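Local coordinates for iron-containing superoxide dismutase B2 (Trypanosoma brucei, PDB 3ESF), which probably catalyses the dismutation of superoxide to hydrogen peroxide and dioxygen at an iron(III) site, at residues A70-I73 / F74-F78; L128-T132 / T133-L137; F106-F109 / K110-F113. The protein carries 1 engineered substitution. All coordinates share one frame; numbering follows the deposited sequence.

Contact 1: A70-I73 / F74-F78; sequences AAQI and FNHNF. With FE (Fe (III) ion), chain E.
H76 and Q72 meet one turn apart in a local i to i+4 contact, buried in the middle of helix 64-81 of the alpha-hairpin domain, and H76 is one of the ligands of the iron. The carbonyl oxygen Q72 O accepts twice from the same residue: from the backbone nitrogen H76 N at 3.0 Å and from the ring nitrogen H76 ND1 at 2.6 Å. The two donors reach Q72 O from opposite faces of its carbonyl plane, and the oxygen lies almost in the imidazole plane. The ring gets there because H76 CG stands anti to its carbonyl carbon, beside the backbone N (chi1 -75°), which turns ND1 back along the helix. The far nitrogen, H76 NE2, then binds iron at 2.2 Å, and H28, D161, H165 and water 1 complete the ligand set.

The Q72 side chain, bent at chi2 (-70°), brings its amide beside the imidazole with the two planes nearly perpendicular, Q72 NE2 lying 3.5 Å from H76 CE1. Q72 NE2 bonds to Y36 and makes a weak 3.3 Å bond to water 1, which accepts it and binds the iron 2.1 Å away. Q72 also packs against F121 of the second subunit. N75 ND2 bonds to G146 O, while F74 packs on helix 55-61.

The direction of the bond to Q72 O places the hydrogen of the imidazole on ND1, leaving NE2 to coordinate iron; the carbonyl at ND1 and the iron at NE2 together hold the ring's rotation, and the bond to the carbonyl would probably make H76 a stronger ligand.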
ATOM      1  N   ALA A  70      -7.628   6.475  13.748  1.00 18.54           N
ATOM      2  CA  ALA A  70      -9.072   6.697  13.757  1.00 18.49           C
ATOM      3  C   ALA A  70      -9.700   6.617  12.358  1.00 18.91           C
ATOM      4  O   ALA A  70     -10.764   5.991  12.175  1.00 18.03           O
ATOM      5  CB  ALA A  70      -9.434   8.001  14.441  1.00 17.78           C
ATOM      6  N   ALA A  71      -9.050   7.253  11.378  1.00 19.15           N
ATOM      7  CA  ALA A  71      -9.507   7.212   9.988  1.00 19.21           C
ATOM      8  C   ALA A  71      -9.636   5.786   9.460  1.00 19.45           C
ATOM      9  O   ALA A  71     -10.653   5.435   8.867  1.00 20.05           O
ATOM     10  CB  ALA A  71      -8.570   8.039   9.094  1.00 18.69           C
ATOM     11  N   GLN A  72      -8.599   4.977   9.660  1.00 19.63           N
ATOM     12  CA  GLN A  72      -8.654   3.566   9.273  1.00 19.55           C
ATOM     13  C   GLN A  72      -9.724   2.781  10.015  1.00 19.37           C
ATOM     14  O   GLN A  72     -10.327   1.886   9.441  1.00 19.81           O
ATOM     15  CB  GLN A  72      -7.305   2.886   9.450  1.00 19.57           C
ATOM     16  CG  GLN A  72      -6.264   3.339   8.442  1.00 19.93           C
ATOM     17  CD  GLN A  72      -6.552   2.867   7.040  1.00 19.65           C
ATOM     18  OE1 GLN A  72      -7.255   3.528   6.289  1.00 22.55           O
ATOM     19  NE2 GLN A  72      -6.000   1.715   6.675  1.00 20.39           N
ATOM     20  N   ILE A  73      -9.951   3.099  11.290  1.00 18.99           N
ATOM     21  CA  ILE A  73     -11.047   2.483  12.029  1.00 18.74           C
ATOM     22  C   ILE A  73     -12.425   2.752  11.378  1.00 19.15           C
ATOM     23  O   ILE A  73     -13.214   1.831  11.149  1.00 18.33           O
ATOM     24  CB  ILE A  73     -11.003   2.865  13.542  1.00 18.00           C
ATOM     25  CG1 ILE A  73      -9.740   2.246  14.186  1.00 16.33           C
ATOM     26  CG2 ILE A  73     -12.295   2.403  14.289  1.00 18.70           C
ATOM     27  CD1 ILE A  73      -9.321   2.904  15.490  1.00 16.16           C
ATOM     28  N   PHE A  74     -12.705   4.013  11.107  1.00 18.87           N
ATOM     29  CA  PHE A  74     -13.962   4.392  10.465  1.00 19.46           C
ATOM     30  C   PHE A  74     -14.067   3.804   9.051  1.00 19.09           C
ATOM     31  O   PHE A  74     -15.120   3.274   8.689  1.00 19.47           O
ATOM     32  CB  PHE A  74     -14.078   5.910  10.451  1.00 19.44           C
ATOM     33  CG  PHE A  74     -15.217   6.416   9.675  1.00 19.65           C
ATOM     34  CD1 PHE A  74     -16.370   6.861  10.333  1.00 20.41           C
ATOM     35  CD2 PHE A  74     -15.173   6.447   8.281  1.00 21.46           C
ATOM     36  CE1 PHE A  74     -17.462   7.340   9.603  1.00 23.48           C
ATOM     37  CE2 PHE A  74     -16.270   6.905   7.547  1.00 22.20           C
ATOM     38  CZ  PHE A  74     -17.407   7.369   8.203  1.00 21.33           C
ATOM     39  N   ASN A  75     -12.976   3.879   8.273  1.00 19.19           N
ATOM     40  CA  ASN A  75     -12.958   3.392   6.890  1.00 19.06           C
ATOM     41  C   ASN A  75     -13.279   1.899   6.839  1.00 19.08           C
ATOM     42  O   ASN A  75     -14.033   1.477   5.997  1.00 19.18           O
ATOM     43  CB  ASN A  75     -11.607   3.648   6.198  1.00 18.74           C
ATOM     44  CG  ASN A  75     -11.349   5.115   5.918  1.00 19.65           C
ATOM     45  OD1 ASN A  75     -12.243   5.968   6.013  1.00 20.54           O
ATOM     46  ND2 ASN A  75     -10.125   5.421   5.569  1.00 18.80           N
ATOM     47  N   HIS A  76     -12.672   1.108   7.725  1.00 19.12           N
ATOM     48  CA  HIS A  76     -12.928  -0.337   7.770  1.00 19.23           C
ATOM     49  C   HIS A  76     -14.320  -0.679   8.237  1.00 19.22           C
ATOM     50  O   HIS A  76     -14.931  -1.609   7.736  1.00 19.36           O
ATOM     51  CB  HIS A  76     -11.894  -1.037   8.651  1.00 18.87           C
ATOM     52  CG  HIS A  76     -10.561  -1.160   7.995  1.00 19.16           C
ATOM     53  ND1 HIS A  76      -9.658  -0.119   7.950  1.00 17.78           N
ATOM     54  CD2 HIS A  76     -10.019  -2.167   7.274  1.00 19.12           C
ATOM     55  CE1 HIS A  76      -8.605  -0.493   7.249  1.00 20.69           C
ATOM     56  NE2 HIS A  76      -8.810  -1.721   6.807  1.00 18.73           N
ATOM     57  N   ASN A  77     -14.815   0.049   9.239  1.00 19.54           N
ATOM     58  CA  ASN A  77     -16.203  -0.117   9.676  1.00 19.17           C
ATOM     59  C   ASN A  77     -17.145   0.082   8.484  1.00 19.06           C
ATOM     60  O   ASN A  77     -18.054  -0.731   8.234  1.00 17.54           O
ATOM     61  CB  ASN A  77     -16.576   0.883  10.791  1.00 19.44           C
ATOM     62  CG  ASN A  77     -15.936   0.543  12.151  1.00 18.97           C
ATOM     63  OD1 ASN A  77     -15.431  -0.558  12.363  1.00 18.65           O
ATOM     64  ND2 ASN A  77     -16.017   1.488  13.089  1.00 17.14           N
ATOM     65  N   PHE A  78     -16.910   1.168   7.760  1.00 18.22           N
ATOM     66  CA  PHE A  78     -17.753   1.539   6.632  1.00 18.86           C
ATOM     67  C   PHE A  78     -17.632   0.511   5.491  1.00 18.82           C
ATOM     68  O   PHE A  78     -18.625   0.153   4.843  1.00 19.13           O
ATOM     69  CB  PHE A  78     -17.366   2.951   6.147  1.00 19.04           C
ATOM     70  CG  PHE A  78     -18.478   3.661   5.444  1.00 19.81           C
ATOM     71  CD1 PHE A  78     -19.535   4.222   6.168  1.00 20.14           C
ATOM     72  CD2 PHE A  78     -18.491   3.755   4.065  1.00 19.04           C
ATOM     73  CE1 PHE A  78     -20.582   4.875   5.513  1.00 19.74           C
ATOM     74  CE2 PHE A  78     -19.526   4.420   3.404  1.00 18.80           C
ATOM     75  CZ  PHE A  78     -20.568   4.974   4.129  1.00 18.21           C
TER
HETATM   76 FE    FE E 198      -7.832  -2.671   5.134  1.00 21.69          FE
HETATM   77  O   HOH W   1      -7.000  -0.760   4.654  1.00 20.31           O

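Contact 2: L128-T132 / T133-L137; sequences LVQDT and TTKKL
D131 OD1 accepts two backbone N-H groups from the residues two and three places on, T133 N at 2.8 Å and T134 N at 3.0 Å, in the turn of the beta hairpin that joins strands 124-131 and 137-143. The first bond, to the residue two places on, is an Asx turn and meets OD1 nearly along its C-O axis; the second comes from above the carboxylate plane. With D131 CG anti to the backbone N (chi1 -172°), the carboxylate reaches over the bend and holds both amides. T134 continues the pattern with an ST turn, its OG1 accepting from K136 N at 3.1 Å.

K135, in a left-handed conformation (phi 76°), completes the reversal and leads into the returning strand. D131 N bonds to K136 O at 2.9 Å, and the extended Q130 side chain lays its amide so that NE2 meets K135 O almost in the amide plane, at 3.2 Å. K135 NZ folds back to T132 O, and water 2 links the hydroxyls of T132 and T133 on the exposed side.

Towards the base, Q130 and L137 form a non-hydrogen-bonded antiparallel pair, with S102 of helix 93-103 bonded to L137 N. L137 CD1 packs on Q130 CB, and L137 CG lies 3.8 Å from L128 CD1.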
ATOM      1  N   LEU A 128     -17.995   5.932  -3.091  1.00 19.01           N
ATOM      2  CA  LEU A 128     -19.116   6.698  -3.594  1.00 18.50           C
ATOM      3  C   LEU A 128     -19.433   7.681  -2.460  1.00 18.10           C
ATOM      4  O   LEU A 128     -19.561   7.267  -1.313  1.00 17.88           O
ATOM      5  CB  LEU A 128     -20.316   5.771  -3.923  1.00 18.06           C
ATOM      6  CG  LEU A 128     -21.659   6.390  -4.376  1.00 18.46           C
ATOM      7  CD1 LEU A 128     -21.499   7.323  -5.585  1.00 19.56           C
ATOM      8  CD2 LEU A 128     -22.672   5.289  -4.703  1.00 19.27           C
ATOM      9  N   VAL A 129     -19.508   8.974  -2.779  1.00 18.06           N
ATOM     10  CA  VAL A 129     -19.873   9.994  -1.803  1.00 17.78           C
ATOM     11  C   VAL A 129     -20.940  10.907  -2.370  1.00 18.17           C
ATOM     12  O   VAL A 129     -21.130  10.992  -3.586  1.00 17.65           O
ATOM     13  CB  VAL A 129     -18.655  10.890  -1.307  1.00 17.43           C
ATOM     14  CG1 VAL A 129     -17.528  10.063  -0.719  1.00 16.66           C
ATOM     15  CG2 VAL A 129     -18.171  11.840  -2.423  1.00 17.26           C
ATOM     16  N   GLN A 130     -21.645  11.588  -1.476  1.00 18.73           N
ATOM     17  CA  GLN A 130     -22.571  12.627  -1.888  1.00 18.95           C
ATOM     18  C   GLN A 130     -22.043  13.974  -1.420  1.00 19.32           C
ATOM     19  O   GLN A 130     -21.648  14.129  -0.259  1.00 18.67           O
ATOM     20  CB  GLN A 130     -23.953  12.376  -1.296  1.00 18.69           C
ATOM     21  CG  GLN A 130     -25.028  13.365  -1.827  1.00 18.65           C
ATOM     22  CD  GLN A 130     -26.352  13.246  -1.107  1.00 20.19           C
ATOM     23  OE1 GLN A 130     -26.409  12.786   0.035  1.00 22.27           O
ATOM     24  NE2 GLN A 130     -27.425  13.677  -1.762  1.00 17.21           N
ATOM     25  N   ASP A 131     -22.024  14.939  -2.335  1.00 19.75           N
ATOM     26  CA  ASP A 131     -21.925  16.354  -1.978  1.00 20.69           C
ATOM     27  C   ASP A 131     -23.231  16.846  -1.281  1.00 20.55           C
ATOM     28  O   ASP A 131     -24.317  16.863  -1.868  1.00 20.72           O
ATOM     29  CB  ASP A 131     -21.634  17.192  -3.235  1.00 21.52           C
ATOM     30  CG  ASP A 131     -21.327  18.649  -2.912  1.00 23.53           C
ATOM     31  OD1 ASP A 131     -22.116  19.289  -2.193  1.00 24.57           O
ATOM     32  OD2 ASP A 131     -20.293  19.162  -3.382  1.00 25.96           O
ATOM     33  N   THR A 132     -23.121  17.245  -0.023  1.00 20.68           N
ATOM     34  CA  THR A 132     -24.281  17.570   0.778  1.00 20.92           C
ATOM     35  C   THR A 132     -24.873  18.959   0.454  1.00 21.17           C
ATOM     36  O   THR A 132     -25.980  19.263   0.864  1.00 21.06           O
ATOM     37  CB  THR A 132     -23.998  17.380   2.303  1.00 21.38           C
ATOM     38  OG1 THR A 132     -23.049  18.344   2.763  1.00 20.61           O
ATOM     39  CG2 THR A 132     -23.435  15.984   2.553  1.00 21.83           C
ATOM     40  N   THR A 133     -24.131  19.771  -0.304  1.00 21.58           N
ATOM     41  CA  THR A 133     -24.610  21.077  -0.774  1.00 22.56           C
ATOM     42  C   THR A 133     -25.388  20.931  -2.093  1.00 22.47           C
ATOM     43  O   THR A 133     -26.554  21.326  -2.177  1.00 22.56           O
ATOM     44  CB  THR A 133     -23.435  22.081  -0.952  1.00 22.57           C
ATOM     45  OG1 THR A 133     -22.621  22.082   0.228  1.00 24.88           O
ATOM     46  CG2 THR A 133     -23.947  23.497  -1.207  1.00 23.76           C
ATOM     47  N   THR A 134     -24.740  20.355  -3.105  1.00 22.54           N
ATOM     48  CA  THR A 134     -25.349  20.182  -4.430  1.00 22.71           C
ATOM     49  C   THR A 134     -26.244  18.946  -4.520  1.00 22.32           C
ATOM     50  O   THR A 134     -27.100  18.863  -5.393  1.00 22.12           O
ATOM     51  CB  THR A 134     -24.278  20.073  -5.525  1.00 22.64           C
ATOM     52  OG1 THR A 134     -23.672  18.777  -5.481  1.00 22.91           O
ATOM     53  CG2 THR A 134     -23.206  21.158  -5.336  1.00 23.46           C
ATOM     54  N   LYS A 135     -26.017  17.991  -3.621  1.00 21.96           N
ATOM     55  CA  LYS A 135     -26.742  16.714  -3.576  1.00 22.11           C
ATOM     56  C   LYS A 135     -26.279  15.726  -4.665  1.00 21.60           C
ATOM     57  O   LYS A 135     -26.785  14.592  -4.739  1.00 21.37           O
ATOM     58  CB  LYS A 135     -28.286  16.904  -3.575  1.00 22.35           C
ATOM     59  CG  LYS A 135     -28.817  17.896  -2.530  1.00 23.96           C
ATOM     60  CD  LYS A 135     -28.593  17.410  -1.101  1.00 27.51           C
ATOM     61  CE  LYS A 135     -29.333  18.274  -0.085  1.00 28.19           C
ATOM     62  NZ  LYS A 135     -28.872  17.972   1.301  1.00 31.32           N
ATOM     63  N   LYS A 136     -25.310  16.140  -5.486  1.00 21.00           N
ATOM     64  CA  LYS A 136     -24.706  15.242  -6.491  1.00 21.27           C
ATOM     65  C   LYS A 136     -23.884  14.131  -5.865  1.00 20.36           C
ATOM     66  O   LYS A 136     -23.176  14.346  -4.878  1.00 20.35           O
ATOM     67  CB  LYS A 136     -23.795  15.989  -7.483  1.00 21.50           C
ATOM     68  CG  LYS A 136     -24.480  16.843  -8.523  1.00 24.35           C
ATOM     69  CD  LYS A 136     -25.424  16.037  -9.429  1.00 28.86           C
ATOM     70  CE  LYS A 136     -26.083  16.937 -10.452  1.00 29.42           C
ATOM     71  NZ  LYS A 136     -27.512  16.598 -10.588  1.00 31.50           N
ATOM     72  N   LEU A 137     -23.984  12.946  -6.451  1.00 19.75           N
ATOM     73  CA  LEU A 137     -23.120  11.826  -6.090  1.00 20.16           C
ATOM     74  C   LEU A 137     -21.868  11.868  -6.964  1.00 20.07           C
ATOM     75  O   LEU A 137     -21.940  12.245  -8.151  1.00 19.96           O
ATOM     76  CB  LEU A 137     -23.848  10.510  -6.368  1.00 20.24           C
ATOM     77  CG  LEU A 137     -24.567   9.630  -5.357  1.00 21.01           C
ATOM     78  CD1 LEU A 137     -24.901  10.312  -4.030  1.00 19.53           C
ATOM     79  CD2 LEU A 137     -25.787   9.062  -6.038  1.00 19.53           C
TER
HETATM   80  O   HOH W   2     -22.847  20.953   3.019  1.00 34.36           O

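Contact 3: F106-F109 / K110-F113; sequences FAKF and KEEF
F109 lies against K110 and F113 in the opening turns of helix 106-119, and its side chain can be followed outward. CB and CG sit beside the next backbone nitrogen, K110 N, with CG at 3.3 Å. CD2 stays near the backbone, approaching K110 N. The other branch leads along the helix: F109 CE1 reaches F113 CB at 3.9 Å and F113 CD2 at 4.0 Å, while CZ, the tip, also comes near F113 CB. The two phenyl groups lie side by side and point the same way, their centroids 5.9 Å apart and their planes at 53°, an oblique i to i+4 aromatic pair. Beyond the helix F109 packs on I99, F103, V139 and L128, and F113 on A126 and W183, so this buried face closes over the sheet and helix 93-103.

The backbone beneath is regular alpha helix. F113 N bonds to F109 O at 2.8 Å, and K110 N to F106 O at the same distance. K110, with CG anti to the backbone N (chi1 171°) and the chain extended beyond it, runs obliquely past the F106 ring, its CD 4.0 Å from F106 CE2. Its ammonium end makes a cation-pi contact with W183, so the lysine spans from one aromatic residue to another.

Away from the core, K108 and E111 run side by side, three residues apart, on the exposed face. The K108 chain bends at chi2 (72°), which brings it alongside the extended glutamate. CD and CE pass near E111 OE1 before the weak salt bridge closes, K108 NZ lying 3.3 Å from that same oxygen, E111 OE1.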
ATOM      1  N   PHE A 106     -26.370   3.639 -14.342  1.00 18.90           N
ATOM      2  CA  PHE A 106     -25.657   2.760 -13.417  1.00 19.16           C
ATOM      3  C   PHE A 106     -24.359   2.253 -14.031  1.00 19.10           C
ATOM      4  O   PHE A 106     -23.330   2.209 -13.360  1.00 18.90           O
ATOM      5  CB  PHE A 106     -26.498   1.557 -12.960  1.00 19.63           C
ATOM      6  CG  PHE A 106     -25.768   0.673 -11.967  1.00 20.16           C
ATOM      7  CD1 PHE A 106     -25.713   1.017 -10.616  1.00 19.87           C
ATOM      8  CD2 PHE A 106     -25.098  -0.477 -12.396  1.00 21.08           C
ATOM      9  CE1 PHE A 106     -24.992   0.232  -9.713  1.00 20.42           C
ATOM     10  CE2 PHE A 106     -24.400  -1.270 -11.505  1.00 19.05           C
ATOM     11  CZ  PHE A 106     -24.345  -0.917 -10.159  1.00 20.30           C
ATOM     12  N   ALA A 107     -24.415   1.850 -15.306  1.00 19.07           N
ATOM     13  CA  ALA A 107     -23.240   1.358 -16.017  1.00 18.76           C
ATOM     14  C   ALA A 107     -22.108   2.368 -15.971  1.00 18.94           C
ATOM     15  O   ALA A 107     -20.955   1.981 -15.766  1.00 18.46           O
ATOM     16  CB  ALA A 107     -23.572   1.016 -17.479  1.00 18.92           C
ATOM     17  N   LYS A 108     -22.420   3.646 -16.193  1.00 18.82           N
ATOM     18  CA  LYS A 108     -21.370   4.680 -16.162  1.00 19.65           C
ATOM     19  C   LYS A 108     -20.745   4.840 -14.777  1.00 19.35           C
ATOM     20  O   LYS A 108     -19.518   4.963 -14.661  1.00 19.46           O
ATOM     21  CB  LYS A 108     -21.824   6.043 -16.685  1.00 19.84           C
ATOM     22  CG  LYS A 108     -20.632   6.888 -17.140  1.00 22.37           C
ATOM     23  CD  LYS A 108     -20.106   6.272 -18.452  1.00 27.10           C
ATOM     24  CE  LYS A 108     -18.991   7.059 -19.091  1.00 29.80           C
ATOM     25  NZ  LYS A 108     -18.456   6.344 -20.300  1.00 30.00           N
ATOM     26  N   PHE A 109     -21.589   4.861 -13.745  1.00 18.98           N
ATOM     27  CA  PHE A 109     -21.091   4.885 -12.352  1.00 18.72           C
ATOM     28  C   PHE A 109     -20.182   3.679 -12.082  1.00 18.51           C
ATOM     29  O   PHE A 109     -19.086   3.814 -11.489  1.00 18.64           O
ATOM     30  CB  PHE A 109     -22.255   4.922 -11.320  1.00 18.29           C
ATOM     31  CG  PHE A 109     -21.895   4.296  -9.998  1.00 18.25           C
ATOM     32  CD1 PHE A 109     -21.003   4.946  -9.124  1.00 18.48           C
ATOM     33  CD2 PHE A 109     -22.393   3.032  -9.649  1.00 16.85           C
ATOM     34  CE1 PHE A 109     -20.619   4.353  -7.887  1.00 17.36           C
ATOM     35  CE2 PHE A 109     -22.010   2.421  -8.444  1.00 16.15           C
ATOM     36  CZ  PHE A 109     -21.125   3.082  -7.556  1.00 16.92           C
ATOM     37  N   LYS A 110     -20.658   2.496 -12.477  1.00 18.55           N
ATOM     38  CA  LYS A 110     -19.928   1.268 -12.241  1.00 19.02           C
ATOM     39  C   LYS A 110     -18.555   1.322 -12.940  1.00 19.25           C
ATOM     40  O   LYS A 110     -17.551   0.899 -12.377  1.00 19.00           O
ATOM     41  CB  LYS A 110     -20.751   0.033 -12.659  1.00 18.53           C
ATOM     42  CG  LYS A 110     -19.939  -1.271 -12.621  1.00 18.27           C
ATOM     43  CD  LYS A 110     -20.767  -2.538 -12.523  1.00 18.68           C
ATOM     44  CE  LYS A 110     -19.897  -3.717 -12.887  1.00 18.79           C
ATOM     45  NZ  LYS A 110     -20.644  -4.998 -12.937  1.00 21.55           N
ATOM     46  N   GLU A 111     -18.530   1.867 -14.152  1.00 19.71           N
ATOM     47  CA  GLU A 111     -17.286   2.072 -14.911  1.00 20.52           C
ATOM     48  C   GLU A 111     -16.311   3.004 -14.184  1.00 20.00           C
ATOM     49  O   GLU A 111     -15.137   2.663 -13.978  1.00 19.10           O
ATOM     50  CB  GLU A 111     -17.615   2.626 -16.308  1.00 20.40           C
ATOM     51  CG  GLU A 111     -16.402   2.809 -17.229  1.00 22.34           C
ATOM     52  CD  GLU A 111     -16.752   3.468 -18.553  1.00 23.77           C
ATOM     53  OE1 GLU A 111     -17.881   3.289 -19.067  1.00 29.07           O
ATOM     54  OE2 GLU A 111     -15.876   4.173 -19.100  1.00 30.48           O
ATOM     55  N   GLU A 112     -16.797   4.189 -13.812  1.00 20.55           N
ATOM     56  CA  GLU A 112     -15.994   5.159 -13.071  1.00 20.93           C
ATOM     57  C   GLU A 112     -15.474   4.613 -11.730  1.00 20.35           C
ATOM     58  O   GLU A 112     -14.327   4.842 -11.382  1.00 19.61           O
ATOM     59  CB  GLU A 112     -16.785   6.450 -12.871  1.00 21.07           C
ATOM     60  CG  GLU A 112     -15.984   7.615 -12.310  1.00 24.73           C
ATOM     61  CD  GLU A 112     -16.748   8.947 -12.330  1.00 24.70           C
ATOM     62  OE1 GLU A 112     -17.790   9.059 -13.019  1.00 27.82           O
ATOM     63  OE2 GLU A 112     -16.268   9.898 -11.668  1.00 30.19           O
ATOM     64  N   PHE A 113     -16.320   3.899 -10.984  1.00 19.75           N
ATOM     65  CA  PHE A 113     -15.928   3.363  -9.673  1.00 19.76           C
ATOM     66  C   PHE A 113     -14.899   2.250  -9.857  1.00 19.64           C
ATOM     67  O   PHE A 113     -13.877   2.229  -9.172  1.00 19.81           O
ATOM     68  CB  PHE A 113     -17.146   2.882  -8.859  1.00 19.12           C
ATOM     69  CG  PHE A 113     -16.817   2.470  -7.427  1.00 18.90           C
ATOM     70  CD1 PHE A 113     -16.250   1.219  -7.153  1.00 20.40           C
ATOM     71  CD2 PHE A 113     -17.045   3.346  -6.362  1.00 19.12           C
ATOM     72  CE1 PHE A 113     -15.928   0.825  -5.844  1.00 20.18           C
ATOM     73  CE2 PHE A 113     -16.724   2.970  -5.026  1.00 20.00           C
ATOM     74  CZ  PHE A 113     -16.182   1.708  -4.767  1.00 20.62           C
TER

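Along the chain the order is contact 1, contact 3, contact 2. Contact 1 belongs to helix 64-81 in the alpha-hairpin domain; contacts 2 and 3 share the C-terminal domain, where helix 106-119 is followed directly by strand 124-131. Those two touch, with F109 and F113 packing on L128, although their centres are about 16 Å apart. Contact 1 stands about 20 Å from contact 2 and 24 Å from contact 3, centre to centre, and touches neither. The iron site joins the two domains: contact 1 supplies H76, and D161 ends strand 154-161, which pairs with the strand of contact 2. Contacts 2 and 3 supply no metal ligand and belong to the sheet and its covering helix.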